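Local coordinates for encapsidation protein (Bacillus phage phi29, PDB 5HD9), which is the ATPase of the phage DNA packaging motor, probably coupling ATP hydrolysis in its P-loop domain to the movement of viral DNA into the capsid, at residues R14-I20 against D182-P188; Y42-I47 against Y106-S110. All blocks are in the same frame, centred on the assembly; numbering follows the deposited sequence.

Interaction 1: residues R14-I20 against D182-P188; sequences RILNFVI and DALIEIP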
loop_
_atom_site.group_PDB
_atom_site.type_symbol
_atom_site.label_atom_id
_atom_site.label_comp_id
_atom_site.label_asym_id
_atom_site.label_seq_id
_atom_site.Cartn_x
_atom_site.Cartn_y
_atom_site.Cartn_z
ATOM N N ARG A 14 2.264 -12.760 2.962
ATOM C CA ARG A 14 2.239 -12.184 4.306
ATOM C C ARG A 14 1.188 -11.079 4.396
ATOM O O ARG A 14 0.947 -10.363 3.426
ATOM C CB ARG A 14 3.621 -11.634 4.692
ATOM C CG ARG A 14 4.744 -12.674 4.701
ATOM C CD ARG A 14 4.308 -13.965 5.389
ATOM N NE ARG A 14 5.423 -14.725 5.957
ATOM C CZ ARG A 14 5.963 -15.821 5.425
ATOM N NH1 ARG A 14 5.519 -16.324 4.277
ATOM N NH2 ARG A 14 6.964 -16.423 6.052
ATOM N N ILE A 15 0.566 -10.947 5.566
ATOM C CA ILE A 15 -0.490 -9.959 5.775
ATOM C C ILE A 15 0.070 -8.544 5.775
ATOM O O ILE A 15 -0.602 -7.604 5.347
ATOM C CB ILE A 15 -1.236 -10.200 7.109
ATOM C CG1 ILE A 15 -1.903 -11.577 7.115
ATOM C CG2 ILE A 15 -2.279 -9.115 7.359
ATOM C CD1 ILE A 15 -2.981 -11.759 6.080
ATOM N N LEU A 16 1.300 -8.403 6.265
ATOM C CA LEU A 16 1.951 -7.100 6.371
ATOM C C LEU A 16 3.263 -7.107 5.587
ATOM O O LEU A 16 4.105 -7.982 5.777
ATOM C CB LEU A 16 2.191 -6.754 7.845
ATOM C CG LEU A 16 2.104 -5.298 8.312
ATOM C CD1 LEU A 16 0.853 -4.587 7.819
ATOM C CD2 LEU A 16 2.152 -5.264 9.832
ATOM N N ASN A 17 3.419 -6.138 4.690
ATOM C CA ASN A 17 4.588 -6.060 3.818
ATOM C C ASN A 17 5.159 -4.648 3.774
ATOM O O ASN A 17 4.415 -3.674 3.640
ATOM C CB ASN A 17 4.233 -6.508 2.396
ATOM C CG ASN A 17 3.627 -7.896 2.352
ATOM O OD1 ASN A 17 4.334 -8.888 2.178
ATOM N ND2 ASN A 17 2.310 -7.972 2.497
ATOM N N PHE A 18 6.482 -4.548 3.886
ATOM C CA PHE A 18 7.176 -3.265 3.814
ATOM C C PHE A 18 8.237 -3.297 2.715
ATOM O O PHE A 18 9.221 -4.023 2.821
ATOM C CB PHE A 18 7.830 -2.924 5.157
ATOM C CG PHE A 18 6.899 -3.031 6.334
ATOM C CD1 PHE A 18 6.792 -4.215 7.042
ATOM C CD2 PHE A 18 6.141 -1.945 6.738
ATOM C CE1 PHE A 18 5.941 -4.318 8.127
ATOM C CE2 PHE A 18 5.287 -2.044 7.822
ATOM C CZ PHE A 18 5.191 -3.234 8.517
ATOM N N VAL A 19 8.031 -2.509 1.663
ATOM C CA VAL A 19 9.016 -2.380 0.593
ATOM C C VAL A 19 9.702 -1.025 0.729
ATOM O O VAL A 19 9.056 0.019 0.606
ATOM C CB VAL A 19 8.375 -2.514 -0.798
ATOM C CG1 VAL A 19 9.451 -2.645 -1.866
ATOM C CG2 VAL A 19 7.441 -3.721 -0.839
ATOM N N ILE A 20 11.005 -1.046 0.992
ATOM C CA ILE A 20 11.732 0.169 1.345
ATOM C C ILE A 20 12.990 0.351 0.504
ATOM O O ILE A 20 13.427 -0.565 -0.194
ATOM C CB ILE A 20 12.106 0.171 2.841
ATOM C CG1 ILE A 20 13.068 -0.980 3.163
ATOM C CG2 ILE A 20 10.840 0.077 3.691
ATOM C CD1 ILE A 20 13.554 -0.992 4.601
ATOM N N ASP A 182 4.375 -13.280 10.023
ATOM C CA ASP A 182 3.229 -12.530 9.507
ATOM C C ASP A 182 3.631 -11.257 8.772
ATOM O O ASP A 182 2.768 -10.471 8.374
ATOM C CB ASP A 182 2.271 -12.173 10.645
ATOM C CG ASP A 182 1.454 -13.357 11.106
ATOM O OD1 ASP A 182 0.585 -13.811 10.333
ATOM O OD2 ASP A 182 1.677 -13.828 12.239
ATOM N N ALA A 183 4.931 -11.056 8.584
ATOM C CA ALA A 183 5.409 -9.840 7.938
ATOM C C ALA A 183 6.625 -10.092 7.050
ATOM O O ALA A 183 7.308 -11.107 7.176
ATOM C CB ALA A 183 5.729 -8.782 8.982
ATOM N N LEU A 184 6.880 -9.140 6.158
ATOM C CA LEU A 184 7.947 -9.245 5.176
ATOM C C LEU A 184 8.527 -7.862 4.897
ATOM O O LEU A 184 7.783 -6.897 4.734
ATOM C CB LEU A 184 7.414 -9.876 3.884
ATOM C CG LEU A 184 8.346 -9.904 2.672
ATOM C CD1 LEU A 184 9.543 -10.791 2.950
ATOM C CD2 LEU A 184 7.598 -10.380 1.437
ATOM N N ILE A 185 9.853 -7.768 4.859
ATOM C CA ILE A 185 10.528 -6.530 4.484
ATOM C C ILE A 185 11.344 -6.770 3.222
ATOM O O ILE A 185 12.257 -7.600 3.218
ATOM C CB ILE A 185 11.450 -6.007 5.613
ATOM C CG1 ILE A 185 10.621 -5.663 6.851
ATOM C CG2 ILE A 185 12.232 -4.770 5.148
ATOM C CD1 ILE A 185 11.446 -5.349 8.089
ATOM N N GLU A 186 11.006 -6.048 2.155
ATOM C CA GLU A 186 11.743 -6.137 0.901
ATOM C C GLU A 186 12.561 -4.874 0.665
ATOM O O GLU A 186 12.062 -3.764 0.821
ATOM C CB GLU A 186 10.802 -6.363 -0.286
ATOM C CG GLU A 186 11.551 -6.629 -1.595
ATOM C CD GLU A 186 10.632 -6.757 -2.788
ATOM O OE1 GLU A 186 9.475 -6.296 -2.699
ATOM O OE2 GLU A 186 11.069 -7.319 -3.816
ATOM N N ILE A 187 13.823 -5.059 0.296
ATOM C CA ILE A 187 14.670 -3.956 -0.140
ATOM C C ILE A 187 15.057 -4.218 -1.593
ATOM O O ILE A 187 16.062 -4.873 -1.864
ATOM C CB ILE A 187 15.923 -3.806 0.743
ATOM C CG1 ILE A 187 15.507 -3.520 2.188
ATOM C CG2 ILE A 187 16.799 -2.670 0.233
ATOM C CD1 ILE A 187 16.616 -3.670 3.203
ATOM N N PRO A 188 14.241 -3.728 -2.538
ATOM C CA PRO A 188 14.497 -4.054 -3.944
ATOM C C PRO A 188 15.789 -3.441 -4.465
ATOM O O PRO A 188 16.104 -2.297 -4.145
ATOM C CB PRO A 188 13.286 -3.460 -4.677
ATOM C CG PRO A 188 12.272 -3.165 -3.624
ATOM C CD PRO A 188 13.042 -2.886 -2.381
HETATM O O HOH W 1 0.805 -13.364 7.254
#
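Strands 16-19 and 183-186 are parallel neighbours in the central sheet of this ASCE-type P-loop ATPase domain; their axes run 4.7 Å apart at 10°. Asp182 O accepts a hydrogen bond from Leu16 N (3.3 Å), while its carboxylate, salt-bridged to Arg145, reaches Ile15 N through water 1 (3.1 Å from Asp182 OD1, 3.0 Å from Ile15 N). Ala183 lies on the same face as Leu16, CB to CB 4.2 Å. Leu184 bonds on both sides of Asn17, weakly from Leu184 N to Leu16 O (3.0 Å) and firmly from Phe18 N to Leu184 O (2.8 Å). Ile185 CG1 packs 4.1 Å from Phe18 CD1 on the face lined by helix 162-167, where Phe18 meets Phe164 edge-to-face. Glu186 repeats the pattern, N to Phe18 O at 2.8 Å and O from Ile20 N at 2.9 Å; its carboxylate turns to Tyr4 and Arg176. Ile187 CG1 approaches Ile20 CG1 to 3.7 Å. Here strand 16-19 runs into the probable Walker A loop, which Val19 touches. Pro188 has no N-H to give to Ile20 O, so the pairing stops; its CD lies 3.2 Å from Ile20 O and its CG 3.4 Å from Val19 CG1.

Interaction 2: residues Y42-I47 against Y106-S110; sequences YGEQFI and YPNVS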
loop_
_atom_site.group_PDB
_atom_site.type_symbol
_atom_site.label_atom_id
_atom_site.label_comp_id
_atom_site.label_asym_id
_atom_site.label_seq_id
_atom_site.Cartn_x
_atom_site.Cartn_y
_atom_site.Cartn_z
ATOM N N TYR A 42 -11.381 -10.483 -10.061
ATOM C CA TYR A 42 -12.071 -11.152 -8.958
ATOM C C TYR A 42 -12.980 -10.241 -8.128
ATOM O O TYR A 42 -13.610 -10.695 -7.171
ATOM C CB TYR A 42 -11.038 -11.805 -8.037
ATOM C CG TYR A 42 -10.076 -12.718 -8.761
ATOM C CD1 TYR A 42 -10.517 -13.896 -9.347
ATOM C CD2 TYR A 42 -8.726 -12.403 -8.859
ATOM C CE1 TYR A 42 -9.641 -14.734 -10.014
ATOM C CE2 TYR A 42 -7.844 -13.235 -9.522
ATOM C CZ TYR A 42 -8.307 -14.397 -10.097
ATOM O OH TYR A 42 -7.430 -15.228 -10.756
ATOM N N GLY A 43 -13.054 -8.964 -8.488
ATOM C CA GLY A 43 -13.897 -8.022 -7.771
ATOM C C GLY A 43 -13.366 -7.665 -6.394
ATOM O O GLY A 43 -14.088 -7.107 -5.566
ATOM N N GLU A 44 -12.104 -8.000 -6.144
ATOM C CA GLU A 44 -11.438 -7.615 -4.905
ATOM C C GLU A 44 -11.203 -6.111 -4.894
ATOM O O GLU A 44 -10.685 -5.547 -5.859
ATOM C CB GLU A 44 -10.105 -8.352 -4.745
ATOM C CG GLU A 44 -10.232 -9.860 -4.663
ATOM C CD GLU A 44 -8.887 -10.556 -4.497
ATOM O OE1 GLU A 44 -7.863 -9.859 -4.328
ATOM O OE2 GLU A 44 -8.854 -11.802 -4.542
ATOM N N GLN A 45 -11.586 -5.466 -3.799
ATOM C CA GLN A 45 -11.432 -4.022 -3.677
ATOM C C GLN A 45 -10.136 -3.682 -2.955
ATOM O O GLN A 45 -9.474 -4.562 -2.399
ATOM C CB GLN A 45 -12.637 -3.429 -2.950
ATOM C CG GLN A 45 -13.927 -3.562 -3.745
ATOM C CD GLN A 45 -15.158 -3.271 -2.918
ATOM O OE1 GLN A 45 -15.324 -3.797 -1.817
ATOM N NE2 GLN A 45 -16.036 -2.427 -3.448
ATOM N N PHE A 46 -9.764 -2.407 -2.976
ATOM C CA PHE A 46 -8.493 -1.996 -2.397
ATOM C C PHE A 46 -8.584 -0.634 -1.731
ATOM O O PHE A 46 -9.453 0.176 -2.060
ATOM C CB PHE A 46 -7.404 -1.976 -3.471
ATOM C CG PHE A 46 -7.591 -0.901 -4.512
ATOM C CD1 PHE A 46 -8.397 -1.118 -5.615
ATOM C CD2 PHE A 46 -6.951 0.321 -4.388
ATOM C CE1 PHE A 46 -8.570 -0.132 -6.573
ATOM C CE2 PHE A 46 -7.119 1.312 -5.342
ATOM C CZ PHE A 46 -7.927 1.084 -6.434
ATOM N N ILE A 47 -7.680 -0.399 -0.784
ATOM C CA ILE A 47 -7.589 0.884 -0.106
ATOM C C ILE A 47 -6.191 1.464 -0.269
ATOM O O ILE A 47 -5.191 0.799 -0.002
ATOM C CB ILE A 47 -7.934 0.769 1.396
ATOM C CG1 ILE A 47 -9.366 0.253 1.557
ATOM C CG2 ILE A 47 -7.767 2.125 2.086
ATOM C CD1 ILE A 47 -9.831 0.119 2.983
ATOM N N TYR A 106 -17.164 -1.246 3.489
ATOM C CA TYR A 106 -16.016 -1.785 2.769
ATOM C C TYR A 106 -16.241 -3.281 2.540
ATOM O O TYR A 106 -15.734 -4.107 3.295
ATOM C CB TYR A 106 -14.724 -1.537 3.553
ATOM C CG TYR A 106 -14.493 -0.077 3.882
ATOM C CD1 TYR A 106 -13.925 0.780 2.950
ATOM C CD2 TYR A 106 -14.849 0.443 5.118
ATOM C CE1 TYR A 106 -13.714 2.113 3.240
ATOM C CE2 TYR A 106 -14.642 1.780 5.417
ATOM C CZ TYR A 106 -14.074 2.608 4.473
ATOM O OH TYR A 106 -13.865 3.940 4.757
ATOM N N PRO A 107 -17.018 -3.630 1.502
ATOM C CA PRO A 107 -17.529 -4.997 1.333
ATOM C C PRO A 107 -16.486 -6.087 1.071
ATOM O O PRO A 107 -16.637 -7.174 1.622
ATOM C CB PRO A 107 -18.460 -4.868 0.118
ATOM C CG PRO A 107 -18.834 -3.429 0.075
ATOM C CD PRO A 107 -17.605 -2.710 0.510
ATOM N N ASN A 108 -15.473 -5.824 0.248
ATOM C CA ASN A 108 -14.591 -6.897 -0.211
ATOM C C ASN A 108 -13.153 -6.445 -0.457
ATOM O O ASN A 108 -12.585 -6.707 -1.516
ATOM C CB ASN A 108 -15.167 -7.513 -1.489
ATOM C CG ASN A 108 -14.505 -8.829 -1.862
ATOM O OD1 ASN A 108 -14.069 -9.586 -0.997
ATOM N ND2 ASN A 108 -14.427 -9.103 -3.159
ATOM N N VAL A 109 -12.566 -5.777 0.528
ATOM C CA VAL A 109 -11.186 -5.315 0.421
ATOM C C VAL A 109 -10.225 -6.471 0.685
ATOM O O VAL A 109 -10.400 -7.220 1.643
ATOM C CB VAL A 109 -10.900 -4.163 1.413
ATOM C CG1 VAL A 109 -9.430 -3.752 1.364
ATOM C CG2 VAL A 109 -11.798 -2.970 1.111
ATOM N N SER A 110 -9.216 -6.619 -0.172
ATOM C CA SER A 110 -8.196 -7.648 0.027
ATOM C C SER A 110 -6.777 -7.082 -0.051
ATOM O O SER A 110 -5.822 -7.757 0.325
ATOM C CB SER A 110 -8.360 -8.771 -1.001
ATOM O OG SER A 110 -7.844 -8.390 -2.264
#
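Parallel pairing begins here between strands 45-50 and 109-115, adjacent members of the central sheet of the P-loop fold. Helix 26-42 ends at Tyr42, and Gly43, with positive phi (72°), is the first residue to leave helical geometry. Gln45 and Val109 form the bridge, CA to CA 4.3 Å: Gln45 N donates to Asn108 O (2.8 Å, 171°) and Gln45 O accepts from Ser110 N (3.0 Å, 165°), so Gln45 spans Val109 as parallel geometry requires. Side chains extend this bonding into the loops. Asn108 ND2 donates to Gly43 O (3.1 Å), and Gln45 OE1 accepts from Asn108 N (2.9 Å) while its NE2 bonds Leu88 O on neighbouring strand 87-94. Ile47 CG1 lies 4.0 Å from Val109 CG1 and its CD1 4.1 Å from Tyr106 CD1, an apolar patch packed on Val141 of helix 130-141; the Tyr106 hydroxyl bonds Glu101 O. Glu44 OE2 forms a salt bridge with Arg38, and Glu44 OE1 accepts from Ser110 OG at 2.5 Å.

Overall arrangement
Both contacts belong to one mixed sheet, with order 87-94, 45-50, 109-115, 149-153, 16-19, 183-186 through its parallel part. A single strand, 149-153, separates the two pairs: Ser110 is backbone-bonded to Arg149 on one side of it, and Asn17 to Cys150 and Cys152 on the other. The centres of interactions 1 and 2 are about 20 Å apart, and their nearest atoms about 7 Å, so they do not touch. Along the chain, interaction 2 is nested inside the loop closed by interaction 1. Strand 16-19 leads into the probable Walker A motif (Gly21, Gly26, Lys27, Ser28) and helix 26-42, whose end delivers the chain to interaction 2; the two contacts thus hold the two ends of the strand-loop-helix expected to bind nucleotide.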